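Local coordinates for cGAS/DncV-like nucleotidyltransferase in E. coli homolog (Rhodothermus marinus SG0.5JP17-172, PDB 6E0K), which joins UTP and ATP into the second messenger 3',3'-cUAMP with the help of magnesium, as the signal-making enzyme of a CBASS antiphage defence system, at residues Gly15-Ala20 with Ser52-Gly57; Glu25-Ala30 with Arg101-Tyr106; Val64-Ser69 with Val131-Tyr136. All blocks are in the same frame, centred on the assembly; numbering follows the deposited sequence.

Overall arrangement
Interaction 1 is a surface contact that sets the lead-in and first turn of a helix against an irregular loop, held by backbone groups, one asparagine amide and a water. Interactions 2 and 3 are largely buried and lie within the nucleotidyltransferase domain, their centres about 16 Å apart. Helix 18-32 serves twice: its start in interaction 1, its later turns in interaction 2. Interaction 2 is apolar helix packing bridged by one water, whereas interaction 3 pairs two parallel strands of the central sheet through regular backbone hydrogen bonds and a cluster of amides. Helix 92-107, the second partner in interaction 2, also packs on the side chains of Leu67, Val132 and Ile134 from interaction 3.

Interaction 1 (Gly15-Ala20 with Ser52-Gly57); sequences GATTTA and STNIRG
Gly15 and Asn54 carry the contact. Asn54 ND2 donates to Arg56 O at 3.0 Å in an almost straight bond (174°) that lies in the amide plane, although the donor sits above the plane of that carbonyl; this strong bond braces the 52-57 loop itself. Asn54 ND2 also makes a weak, bent bond across the contact to Gly15 O, 3.0 Å. In return Gly15 N donates to Asn54 O at 3.0 Å, so Asn54 meets Gly15 through both its side chain and its backbone. CG of Asn54 stands in the crowded position between its own N and carbonyl carbon (chi1 57°), which turns the amide toward Gly15. Thr17 crosses the Asn54 side chain at about a right angle, its CG2 lying 3.8 Å from Asn54 OD1. Gly15 sits very close to the 52-57 loop: a CB there would clash with Arg56 O and Gly57 N. Gly57 is close in its turn, its CA 3.4 Å from Ala16 O in a CA-H...O contact.

A water completes the first shell, donating to Ala16 O at 2.9 Å and to Gly57 O while accepting from Ala20 N in the first turn of the helix. Further out, Gln14 NE2 donates to Asn54 OD1, so both ends of the amide are held and its rotation is fixed. Arg56 sets off away from the 15-20 segment, and its NE forms a salt bridge with Asp58.

Ser52, with positive phi, is the C-prime residue of the Schellman motif ending helix 47-50. The contact ties the start of helix 18-32 to the loop running from helix 47-50 to strand 61-68, beside the ATP-binding Ser48, with Lys194 of helix 186-202 against Ile55.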
ATOM      1  N   GLY A  15      -8.778 -11.559   6.085  1.00 13.10           N
ATOM      2  CA  GLY A  15      -9.533 -12.193   5.023  1.00 13.28           C
ATOM      3  C   GLY A  15      -8.731 -13.281   4.331  1.00 14.34           C
ATOM      4  O   GLY A  15      -7.493 -13.334   4.386  1.00 15.60           O
ATOM      5  N   ALA A  16      -9.454 -14.172   3.662  1.00 15.95           N
ATOM      6  CA  ALA A  16      -8.788 -15.234   2.925  1.00 13.58           C
ATOM      7  C   ALA A  16      -7.934 -14.643   1.811  1.00 14.78           C
ATOM      8  O   ALA A  16      -8.253 -13.591   1.251  1.00 17.75           O
ATOM      9  CB  ALA A  16      -9.814 -16.196   2.334  1.00 18.16           C
ATOM     10  N   THR A  17      -6.837 -15.334   1.487  1.00 13.91           N
ATOM     11  CA  THR A  17      -5.925 -14.867   0.446  1.00 11.85           C
ATOM     12  C   THR A  17      -5.757 -15.840  -0.709  1.00 11.67           C
ATOM     13  O   THR A  17      -5.000 -15.531  -1.633  1.00 14.77           O
ATOM     14  CB  THR A  17      -4.529 -14.572   1.018  1.00 17.52           C
ATOM     15  OG1 THR A  17      -3.938 -15.783   1.508  1.00 24.35           O
ATOM     16  CG2 THR A  17      -4.598 -13.538   2.138  1.00 20.94           C
ATOM     17  N   THR A  18      -6.419 -17.000  -0.684  1.00 13.08           N
ATOM     18  CA  THR A  18      -6.201 -18.006  -1.723  1.00 12.58           C
ATOM     19  C   THR A  18      -6.571 -17.475  -3.100  1.00 14.86           C
ATOM     20  O   THR A  18      -5.827 -17.653  -4.071  1.00 15.24           O
ATOM     21  CB  THR A  18      -7.012 -19.263  -1.397  1.00 17.11           C
ATOM     22  OG1 THR A  18      -6.602 -19.774  -0.121  1.00 25.32           O
ATOM     23  CG2 THR A  18      -6.815 -20.335  -2.467  1.00 24.18           C
ATOM     24  N   THR A  19      -7.721 -16.816  -3.206  1.00 12.60           N
ATOM     25  CA  THR A  19      -8.169 -16.341  -4.506  1.00 11.72           C
ATOM     26  C   THR A  19      -7.305 -15.183  -4.998  1.00 13.89           C
ATOM     27  O   THR A  19      -7.033 -15.081  -6.205  1.00 13.79           O
ATOM     28  CB  THR A  19      -9.654 -15.968  -4.411  1.00 15.22           C
ATOM     29  OG1 THR A  19     -10.388 -17.096  -3.907  1.00 15.60           O
ATOM     30  CG2 THR A  19     -10.220 -15.593  -5.764  1.00 16.81           C
ATOM     31  N   ALA A  20      -6.822 -14.330  -4.084  1.00 12.29           N
ATOM     32  CA  ALA A  20      -5.909 -13.259  -4.477  1.00 10.64           C
ATOM     33  C   ALA A  20      -4.589 -13.817  -4.990  1.00 13.19           C
ATOM     34  O   ALA A  20      -4.052 -13.339  -5.997  1.00 12.88           O
ATOM     35  CB  ALA A  20      -5.678 -12.318  -3.293  1.00 12.36           C
ATOM     36  N   SER A  52      -0.553  -8.706   4.103  1.00 12.26           N
ATOM     37  CA  SER A  52      -1.354  -9.467   5.058  1.00 12.16           C
ATOM     38  C   SER A  52      -2.236  -8.568   5.904  1.00 15.64           C
ATOM     39  O   SER A  52      -2.550  -8.906   7.044  1.00 13.48           O
ATOM     40  CB  SER A  52      -0.483 -10.338   5.970  1.00 16.22           C
ATOM     41  OG  SER A  52       0.298 -11.230   5.208  1.00 16.38           O
ATOM     42  N   THR A  53      -2.669  -7.435   5.363  1.00 11.71           N
ATOM     43  CA  THR A  53      -3.569  -6.555   6.093  1.00 12.79           C
ATOM     44  C   THR A  53      -4.956  -6.503   5.480  1.00 12.64           C
ATOM     45  O   THR A  53      -5.756  -5.644   5.862  1.00 13.15           O
ATOM     46  CB  THR A  53      -2.986  -5.140   6.173  1.00 14.29           C
ATOM     47  OG1 THR A  53      -2.758  -4.653   4.847  1.00 15.31           O
ATOM     48  CG2 THR A  53      -1.667  -5.154   6.918  1.00 17.26           C
ATOM     49  N   ASN A  54      -5.283  -7.428   4.575  1.00 11.38           N
ATOM     50  CA  ASN A  54      -6.623  -7.460   3.999  1.00 12.97           C
ATOM     51  C   ASN A  54      -7.652  -7.923   5.034  1.00 12.76           C
ATOM     52  O   ASN A  54      -7.445  -8.921   5.735  1.00 12.33           O
ATOM     53  CB  ASN A  54      -6.656  -8.382   2.773  1.00 11.28           C
ATOM     54  CG  ASN A  54      -6.204  -9.795   3.093  1.00 11.39           C
ATOM     55  OD1 ASN A  54      -5.048 -10.018   3.475  1.00 13.41           O
ATOM     56  ND2 ASN A  54      -7.105 -10.756   2.928  1.00 12.62           N
ATOM     57  N   ILE A  55      -8.748  -7.171   5.159  1.00 11.70           N
ATOM     58  CA  ILE A  55      -9.816  -7.558   6.083  1.00 11.94           C
ATOM     59  C   ILE A  55     -10.943  -8.301   5.384  1.00 12.92           C
ATOM     60  O   ILE A  55     -11.831  -8.844   6.063  1.00 16.14           O
ATOM     61  CB  ILE A  55     -10.367  -6.339   6.860  1.00 13.29           C
ATOM     62  CG1 ILE A  55     -10.909  -5.274   5.904  1.00 15.57           C
ATOM     63  CG2 ILE A  55      -9.284  -5.768   7.782  1.00 15.59           C
ATOM     64  CD1 ILE A  55     -11.647  -4.135   6.604  1.00 15.30           C
ATOM     65  N   ARG A  56     -10.927  -8.369   4.053  1.00 14.94           N
ATOM     66  CA  ARG A  56     -11.850  -9.200   3.292  1.00 15.32           C
ATOM     67  C   ARG A  56     -11.055 -10.116   2.375  1.00 13.34           C
ATOM     68  O   ARG A  56      -9.845  -9.947   2.178  1.00 15.28           O
ATOM     69  CB  ARG A  56     -12.832  -8.359   2.461  1.00 18.63           C
ATOM     70  CG  ARG A  56     -13.598  -7.310   3.272  1.00 24.53           C
ATOM     71  CD  ARG A  56     -14.684  -6.667   2.439  1.00 26.77           C
ATOM     72  NE  ARG A  56     -15.573  -7.683   1.884  1.00 31.21           N
ATOM     73  CZ  ARG A  56     -16.650  -8.160   2.496  1.00 33.76           C
ATOM     74  NH1 ARG A  56     -16.996  -7.712   3.699  1.00 35.28           N
ATOM     75  NH2 ARG A  56     -17.390  -9.087   1.903  1.00 31.47           N
ATOM     76  N   GLY A  57     -11.759 -11.087   1.795  1.00 15.68           N
ATOM     77  CA  GLY A  57     -11.170 -11.953   0.795  1.00 13.94           C
ATOM     78  C   GLY A  57     -11.643 -11.686  -0.609  1.00 15.19           C
ATOM     79  O   GLY A  57     -11.287 -12.458  -1.519  1.00 16.81           O
TER
HETATM   80  O   HOH W   1      -8.514 -13.728  -1.637  1.00 16.38           O

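Interaction 2 (Glu25-Ala30 with Arg101-Tyr106); sequences ESIRAA and RALTDY
Ser26 is the first residue of the 25-30 helical segment to reach the other helix. Ser26 OG, anti to the backbone N (chi1 -179°), approaches the Tyr106 ring obliquely, 4.2 Å from CE2, while the same OG is hydrogen-bonded with Tyr107 OH, one residue further along helix 92-107. Ile27 starts out directed away from the partner helix, but its side chain bends back so that CD1 comes within 4.2 Å of Leu103 CD2, a methyl-to-methyl touch on the buried side of the contact.

The short segments cross steeply, with 103° between their N-to-C directions and 9.7 Å between axes at closest approach. Helices 18-32 and 92-107 here pack on each other and on the central sheet of the nucleotidyltransferase domain, with Ile27 and Leu103 both touching Val121 of strand 119-122. Leu103 also reaches Leu119, one of the UTP-binding residues.

Ala30 makes the closest approach. Ala30 CB points at the partner helix and lies 3.5 Å from Tyr106 CG, at the root of the ring, and 4.1 Å from Leu103 CD2. Ala30 CA is over one face of the ring, 3.8 Å above its plane and offset toward the rim. CG of Tyr106 is anti to its backbone N (chi1 -178°), which sends the ring back along helix 18-32 from Ala30 toward Ser26. Beyond the alanine methyl, Ala30 O and Ala102 O, both acceptors, are 4.3 Å apart and are bridged by one water that donates to each at 2.8 Å.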
ATOM      1  N   GLU A  25      -1.085 -15.357  -9.738  1.00 12.69           N
ATOM      2  CA  GLU A  25      -0.531 -16.409 -10.583  1.00 13.22           C
ATOM      3  C   GLU A  25      -1.137 -16.367 -11.976  1.00 13.77           C
ATOM      4  O   GLU A  25      -0.449 -16.647 -12.959  1.00 14.02           O
ATOM      5  CB  GLU A  25      -0.765 -17.775  -9.934  1.00 17.06           C
ATOM      6  CG  GLU A  25      -0.044 -17.927  -8.595  1.00 24.32           C
ATOM      7  CD  GLU A  25      -0.387 -19.222  -7.867  1.00 43.54           C
ATOM      8  OE1 GLU A  25      -1.140 -20.050  -8.423  1.00 46.74           O
ATOM      9  OE2 GLU A  25       0.108 -19.408  -6.733  1.00 48.90           O
ATOM     10  N   SER A  26      -2.409 -15.976 -12.081  1.00 11.60           N
ATOM     11  CA  SER A  26      -3.041 -15.842 -13.394  1.00 13.05           C
ATOM     12  C   SER A  26      -2.394 -14.738 -14.229  1.00 11.65           C
ATOM     13  O   SER A  26      -2.068 -14.954 -15.403  1.00 13.21           O
ATOM     14  CB  SER A  26      -4.538 -15.575 -13.220  1.00 14.77           C
ATOM     15  OG  SER A  26      -5.183 -15.468 -14.479  1.00 14.57           O
ATOM     16  N   ILE A  27      -2.230 -13.538 -13.657  1.00 11.32           N
ATOM     17  CA  ILE A  27      -1.551 -12.460 -14.382  1.00 11.31           C
ATOM     18  C   ILE A  27      -0.155 -12.901 -14.804  1.00 13.09           C
ATOM     19  O   ILE A  27       0.275 -12.658 -15.943  1.00 13.51           O
ATOM     20  CB  ILE A  27      -1.496 -11.186 -13.524  1.00 12.91           C
ATOM     21  CG1 ILE A  27      -2.915 -10.695 -13.173  1.00 16.13           C
ATOM     22  CG2 ILE A  27      -0.679 -10.107 -14.242  1.00 14.18           C
ATOM     23  CD1 ILE A  27      -3.696 -10.184 -14.368  1.00 16.49           C
ATOM     24  N   ARG A  28       0.577 -13.549 -13.892  1.00 12.19           N
ATOM     25  CA  ARG A  28       1.921 -14.017 -14.223  1.00 12.17           C
ATOM     26  C   ARG A  28       1.885 -14.989 -15.390  1.00 12.58           C
ATOM     27  O   ARG A  28       2.721 -14.920 -16.298  1.00 13.39           O
ATOM     28  CB  ARG A  28       2.545 -14.677 -12.991  1.00 16.56           C
ATOM     29  CG  ARG A  28       3.917 -15.272 -13.216  1.00 22.19           C
ATOM     30  CD  ARG A  28       4.434 -15.845 -11.900  1.00 30.30           C
ATOM     31  NE  ARG A  28       4.940 -14.789 -11.024  1.00 35.06           N
ATOM     32  CZ  ARG A  28       5.018 -14.886  -9.701  1.00 40.43           C
ATOM     33  NH1 ARG A  28       4.611 -15.994  -9.091  1.00 33.75           N
ATOM     34  NH2 ARG A  28       5.499 -13.874  -8.989  1.00 36.41           N
ATOM     35  N   ALA A  29       0.915 -15.905 -15.388  1.00 12.77           N
ATOM     36  CA  ALA A  29       0.828 -16.875 -16.466  1.00 13.49           C
ATOM     37  C   ALA A  29       0.494 -16.207 -17.796  1.00 13.07           C
ATOM     38  O   ALA A  29       0.991 -16.623 -18.848  1.00 14.69           O
ATOM     39  CB  ALA A  29      -0.220 -17.936 -16.107  1.00 14.58           C
ATOM     40  N   ALA A  30      -0.348 -15.169 -17.768  1.00 14.57           N
ATOM     41  CA  ALA A  30      -0.648 -14.425 -18.987  1.00 15.81           C
ATOM     42  C   ALA A  30       0.621 -13.811 -19.570  1.00 13.06           C
ATOM     43  O   ALA A  30       0.875 -13.887 -20.779  1.00 17.58           O
ATOM     44  CB  ALA A  30      -1.689 -13.341 -18.690  1.00 16.25           C
ATOM     45  N   ARG A 101      -1.071  -5.722 -24.590  1.00 15.43           N
ATOM     46  CA  ARG A 101      -1.258  -6.755 -25.605  1.00 17.99           C
ATOM     47  C   ARG A 101      -1.203  -8.148 -24.993  1.00 16.42           C
ATOM     48  O   ARG A 101      -2.018  -9.012 -25.327  1.00 18.52           O
ATOM     49  CB  ARG A 101      -0.200  -6.618 -26.701  1.00 19.33           C
ATOM     50  CG  ARG A 101      -0.576  -5.643 -27.798  1.00 32.34           C
ATOM     51  CD  ARG A 101       0.359  -5.774 -28.989  1.00 37.40           C
ATOM     52  NE  ARG A 101       1.680  -5.230 -28.687  1.00 40.87           N
ATOM     53  CZ  ARG A 101       1.970  -3.935 -28.732  1.00 38.50           C
ATOM     54  NH1 ARG A 101       1.027  -3.062 -29.063  1.00 42.33           N
ATOM     55  NH2 ARG A 101       3.193  -3.510 -28.442  1.00 25.86           N
ATOM     56  N   ALA A 102      -0.253  -8.377 -24.087  1.00 14.56           N
ATOM     57  CA  ALA A 102      -0.126  -9.681 -23.445  1.00 13.65           C
ATOM     58  C   ALA A 102      -1.386 -10.036 -22.670  1.00 15.44           C
ATOM     59  O   ALA A 102      -1.886 -11.166 -22.751  1.00 14.46           O
ATOM     60  CB  ALA A 102       1.082  -9.675 -22.509  1.00 14.20           C
ATOM     61  N   LEU A 103      -1.911  -9.086 -21.905  1.00 13.44           N
ATOM     62  CA  LEU A 103      -3.109  -9.371 -21.122  1.00 12.46           C
ATOM     63  C   LEU A 103      -4.321  -9.573 -22.023  1.00 15.86           C
ATOM     64  O   LEU A 103      -5.129 -10.477 -21.793  1.00 15.59           O
ATOM     65  CB  LEU A 103      -3.356  -8.239 -20.130  1.00 13.54           C
ATOM     66  CG  LEU A 103      -2.233  -8.075 -19.105  1.00 15.23           C
ATOM     67  CD1 LEU A 103      -2.441  -6.786 -18.308  1.00 18.76           C
ATOM     68  CD2 LEU A 103      -2.175  -9.290 -18.193  1.00 20.08           C
ATOM     69  N   THR A 104      -4.473  -8.730 -23.042  1.00 16.43           N
ATOM     70  CA  THR A 104      -5.587  -8.873 -23.970  1.00 16.78           C
ATOM     71  C   THR A 104      -5.524 -10.201 -24.718  1.00 18.32           C
ATOM     72  O   THR A 104      -6.556 -10.850 -24.931  1.00 21.19           O
ATOM     73  CB  THR A 104      -5.582  -7.698 -24.950  1.00 18.24           C
ATOM     74  OG1 THR A 104      -5.681  -6.467 -24.211  1.00 20.38           O
ATOM     75  CG2 THR A 104      -6.746  -7.803 -25.918  1.00 21.48           C
ATOM     76  N   ASP A 105      -4.324 -10.619 -25.131  1.00 15.91           N
ATOM     77  CA  ASP A 105      -4.194 -11.897 -25.832  1.00 18.17           C
ATOM     78  C   ASP A 105      -4.673 -13.041 -24.953  1.00 19.04           C
ATOM     79  O   ASP A 105      -5.313 -13.983 -25.434  1.00 20.48           O
ATOM     80  CB  ASP A 105      -2.739 -12.160 -26.236  1.00 22.56           C
ATOM     81  CG  ASP A 105      -2.252 -11.275 -27.378  1.00 29.62           C
ATOM     82  OD1 ASP A 105      -3.073 -10.680 -28.111  1.00 28.03           O
ATOM     83  OD2 ASP A 105      -1.012 -11.195 -27.551  1.00 31.06           O
ATOM     84  N   TYR A 106      -4.365 -12.977 -23.661  1.00 15.76           N
ATOM     85  CA  TYR A 106      -4.667 -14.101 -22.784  1.00 14.06           C
ATOM     86  C   TYR A 106      -6.126 -14.095 -22.321  1.00 15.09           C
ATOM     87  O   TYR A 106      -6.815 -15.118 -22.416  1.00 17.15           O
ATOM     88  CB  TYR A 106      -3.710 -14.098 -21.593  1.00 13.13           C
ATOM     89  CG  TYR A 106      -3.936 -15.258 -20.655  1.00 14.36           C
ATOM     90  CD1 TYR A 106      -3.402 -16.509 -20.929  1.00 18.39           C
ATOM     91  CD2 TYR A 106      -4.686 -15.093 -19.504  1.00 16.81           C
ATOM     92  CE1 TYR A 106      -3.618 -17.574 -20.075  1.00 21.89           C
ATOM     93  CE2 TYR A 106      -4.902 -16.140 -18.643  1.00 19.28           C
ATOM     94  CZ  TYR A 106      -4.366 -17.380 -18.932  1.00 23.47           C
ATOM     95  OH  TYR A 106      -4.596 -18.417 -18.053  1.00 25.02           O
TER
HETATM   96  O   HOH W   2      -0.387 -13.438 -23.192  1.00 17.02           O

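Interaction 3 (Val64-Ser69 with Val131-Tyr136); sequences VVQLNS and VVCIQY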
ATOM      1  N   VAL A  64       1.588  -5.578  -9.422  1.00 10.73           N
ATOM      2  CA  VAL A  64       2.630  -4.745 -10.015  1.00 11.09           C
ATOM      3  C   VAL A  64       3.313  -5.535 -11.129  1.00 11.90           C
ATOM      4  O   VAL A  64       3.779  -6.656 -10.905  1.00 12.78           O
ATOM      5  CB  VAL A  64       3.661  -4.310  -8.961  1.00 10.54           C
ATOM      6  CG1 VAL A  64       4.689  -3.386  -9.608  1.00 14.37           C
ATOM      7  CG2 VAL A  64       2.989  -3.604  -7.795  1.00 14.13           C
ATOM      8  N   VAL A  65       3.381  -4.946 -12.319  1.00 11.62           N
ATOM      9  CA  VAL A  65       4.084  -5.525 -13.458  1.00 11.04           C
ATOM     10  C   VAL A  65       5.252  -4.590 -13.752  1.00 13.72           C
ATOM     11  O   VAL A  65       5.052  -3.472 -14.244  1.00 13.09           O
ATOM     12  CB  VAL A  65       3.144  -5.695 -14.658  1.00 11.27           C
ATOM     13  CG1 VAL A  65       3.910  -6.139 -15.883  1.00 11.87           C
ATOM     14  CG2 VAL A  65       2.083  -6.742 -14.316  1.00 12.30           C
ATOM     15  N   GLN A  66       6.463  -5.012 -13.398  1.00 10.93           N
ATOM     16  CA  GLN A  66       7.610  -4.107 -13.315  1.00 10.88           C
ATOM     17  C   GLN A  66       8.717  -4.552 -14.259  1.00 12.64           C
ATOM     18  O   GLN A  66       9.213  -5.682 -14.162  1.00 13.91           O
ATOM     19  CB  GLN A  66       8.126  -4.032 -11.876  1.00 11.35           C
ATOM     20  CG  GLN A  66       9.405  -3.204 -11.752  1.00 10.61           C
ATOM     21  CD  GLN A  66       9.796  -2.956 -10.309  1.00 12.37           C
ATOM     22  OE1 GLN A  66       8.938  -2.687  -9.460  1.00 15.86           O
ATOM     23  NE2 GLN A  66      11.095  -3.015 -10.021  1.00 14.70           N
ATOM     24  N   LEU A  67       9.119  -3.654 -15.160  1.00 11.14           N
ATOM     25  CA  LEU A  67      10.234  -3.921 -16.059  1.00 11.78           C
ATOM     26  C   LEU A  67      11.538  -3.606 -15.345  1.00 13.38           C
ATOM     27  O   LEU A  67      11.691  -2.518 -14.780  1.00 13.41           O
ATOM     28  CB  LEU A  67      10.102  -3.069 -17.319  1.00 11.82           C
ATOM     29  CG  LEU A  67      11.169  -3.329 -18.369  1.00 15.80           C
ATOM     30  CD1 LEU A  67      10.985  -4.719 -18.925  1.00 19.98           C
ATOM     31  CD2 LEU A  67      11.118  -2.266 -19.467  1.00 18.66           C
ATOM     32  N   ASN A  68      12.476  -4.558 -15.357  1.00 14.23           N
ATOM     33  CA  ASN A  68      13.758  -4.392 -14.680  1.00 13.39           C
ATOM     34  C   ASN A  68      14.956  -4.401 -15.611  1.00 15.90           C
ATOM     35  O   ASN A  68      16.089  -4.266 -15.133  1.00 20.97           O
ATOM     36  CB  ASN A  68      13.941  -5.486 -13.622  1.00 17.09           C
ATOM     37  CG  ASN A  68      13.025  -5.299 -12.446  1.00 18.98           C
ATOM     38  OD1 ASN A  68      12.944  -4.201 -11.900  1.00 17.81           O
ATOM     39  ND2 ASN A  68      12.328  -6.361 -12.046  1.00 19.94           N
ATOM     40  N   SER A  69      14.752  -4.547 -16.915  1.00 14.14           N
ATOM     41  CA  SER A  69      15.892  -4.552 -17.821  1.00 14.03           C
ATOM     42  C   SER A  69      16.429  -3.153 -18.058  1.00 20.53           C
ATOM     43  O   SER A  69      17.558  -2.993 -18.530  1.00 21.25           O
ATOM     44  CB  SER A  69      15.491  -5.195 -19.144  1.00 16.76           C
ATOM     45  OG  SER A  69      14.431  -4.459 -19.735  1.00 18.69           O
ATOM     46  N   VAL A 131      -0.606  -2.197 -11.998  1.00 11.83           N
ATOM     47  CA  VAL A 131       0.267  -1.040 -12.182  1.00 10.95           C
ATOM     48  C   VAL A 131       1.424  -1.461 -13.081  1.00 14.07           C
ATOM     49  O   VAL A 131       2.214  -2.342 -12.725  1.00 15.66           O
ATOM     50  CB  VAL A 131       0.780  -0.507 -10.838  1.00 12.67           C
ATOM     51  CG1 VAL A 131       1.811   0.592 -11.085  1.00 18.00           C
ATOM     52  CG2 VAL A 131      -0.362   0.038 -10.006  1.00 20.85           C
ATOM     53  N   VAL A 132       1.502  -0.851 -14.260  1.00 13.45           N
ATOM     54  CA  VAL A 132       2.571  -1.114 -15.213  1.00 11.32           C
ATOM     55  C   VAL A 132       3.662  -0.087 -14.965  1.00 11.95           C
ATOM     56  O   VAL A 132       3.410   1.120 -15.038  1.00 15.04           O
ATOM     57  CB  VAL A 132       2.056  -1.033 -16.656  1.00 16.84           C
ATOM     58  CG1 VAL A 132       3.204  -1.214 -17.624  1.00 22.29           C
ATOM     59  CG2 VAL A 132       0.978  -2.082 -16.891  1.00 17.52           C
ATOM     60  N   CYS A 133       4.872  -0.547 -14.646  1.00 11.09           N
ATOM     61  CA  CYS A 133       5.896   0.391 -14.192  1.00 12.23           C
ATOM     62  C   CYS A 133       7.277  -0.089 -14.610  1.00 13.83           C
ATOM     63  O   CYS A 133       7.463  -1.230 -15.018  1.00 12.07           O
ATOM     64  CB  CYS A 133       5.838   0.579 -12.677  1.00 11.86           C
ATOM     65  SG  CYS A 133       6.024  -0.945 -11.718  1.00 13.14           S
ATOM     66  N   ILE A 134       8.252   0.816 -14.508  1.00 12.89           N
ATOM     67  CA  ILE A 134       9.651   0.500 -14.755  1.00 10.48           C
ATOM     68  C   ILE A 134      10.424   0.752 -13.467  1.00 13.56           C
ATOM     69  O   ILE A 134      10.083   1.640 -12.677  1.00 13.61           O
ATOM     70  CB  ILE A 134      10.217   1.334 -15.926  1.00 14.02           C
ATOM     71  CG1 ILE A 134       9.524   0.950 -17.235  1.00 20.51           C
ATOM     72  CG2 ILE A 134      11.718   1.135 -16.056  1.00 15.40           C
ATOM     73  CD1 ILE A 134      10.069   1.696 -18.419  1.00 22.75           C
ATOM     74  N   GLN A 135      11.443  -0.063 -13.233  1.00 11.92           N
ATOM     75  CA  GLN A 135      12.309   0.123 -12.075  1.00 12.02           C
ATOM     76  C   GLN A 135      12.796   1.568 -12.017  1.00 14.39           C
ATOM     77  O   GLN A 135      13.146   2.152 -13.038  1.00 13.63           O
ATOM     78  CB  GLN A 135      13.500  -0.830 -12.178  1.00 15.24           C
ATOM     79  CG  GLN A 135      14.453  -0.790 -11.003  1.00 16.31           C
ATOM     80  CD  GLN A 135      15.671  -1.661 -11.254  1.00 23.86           C
ATOM     81  OE1 GLN A 135      16.799  -1.177 -11.285  1.00 23.29           O
ATOM     82  NE2 GLN A 135      15.441  -2.955 -11.465  1.00 24.61           N
ATOM     83  N   TYR A 136      12.767   2.150 -10.822  1.00 13.54           N
ATOM     84  CA  TYR A 136      13.267   3.497 -10.581  1.00 13.15           C
ATOM     85  C   TYR A 136      14.405   3.406  -9.575  1.00 12.31           C
ATOM     86  O   TYR A 136      14.271   2.736  -8.549  1.00 14.79           O
ATOM     87  CB  TYR A 136      12.161   4.410 -10.040  1.00 12.58           C
ATOM     88  CG  TYR A 136      12.626   5.833  -9.835  1.00 13.27           C
ATOM     89  CD1 TYR A 136      12.613   6.736 -10.884  1.00 11.77           C
ATOM     90  CD2 TYR A 136      13.090   6.267  -8.596  1.00 16.73           C
ATOM     91  CE1 TYR A 136      13.039   8.059 -10.707  1.00 13.63           C
ATOM     92  CE2 TYR A 136      13.517   7.564  -8.411  1.00 15.81           C
ATOM     93  CZ  TYR A 136      13.490   8.458  -9.464  1.00 14.99           C
ATOM     94  OH  TYR A 136      13.910   9.747  -9.261  1.00 16.29           O
TER
HETATM   95  O   HOH W   3      17.877  -2.869 -13.910  1.00 34.43           O
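Gln66 and Gln135 both set CG anti to the backbone N and run on extended, while Asn68 turns CG beside its own N (chi1 -71°); the three amides meet at Asn68 OD1. Gln66 NE2 donates to Asn68 OD1 at 2.9 Å, in the carbonyl plane and on a lone pair. Gln135 NE2 donates to Asn68 OD1 at 2.8 Å but from above that plane, its amide turned 44° against that of Asn68. Glu42 takes up Asn68 ND2, and Tyr44 OH is hydrogen-bonded to Gln66 OE1, so the cluster is anchored toward strand 42-45. A water donates to Asn68 O and, weakly, to Gln135 OE1.

Strands 61-68 and 127-138 run parallel in the central mixed sheet of the nucleotidyltransferase domain, whose Mg(2+)-binding Asp60, Asp62 and Asp129 lie at or near the N-terminal ends of these strands. Val65 N donates to Val131 O at 2.9 Å in an almost straight bond that arrives nearly along the C=O axis, and Val65 O receives Cys133 N. Leu67 repeats the pattern, its N bonding to Cys133 O and its O accepting from Gln135 N at 2.9 Å.

On the face carrying Val64, Gln66, Val131 and Cys133, the sulfur stands in the crowded position (chi1 58°). This brings Cys133 SG alongside strand 61-68, 3.5 Å from Val64 CG1 and 3.7 Å from Gln66 CB. The other face bears Val65, Leu67, Val132 and Ile134; Leu67 CB lies 4.1 Å from Ile134 CG1, and Phe95 of helix 92-107 packs against Leu67 and Val132.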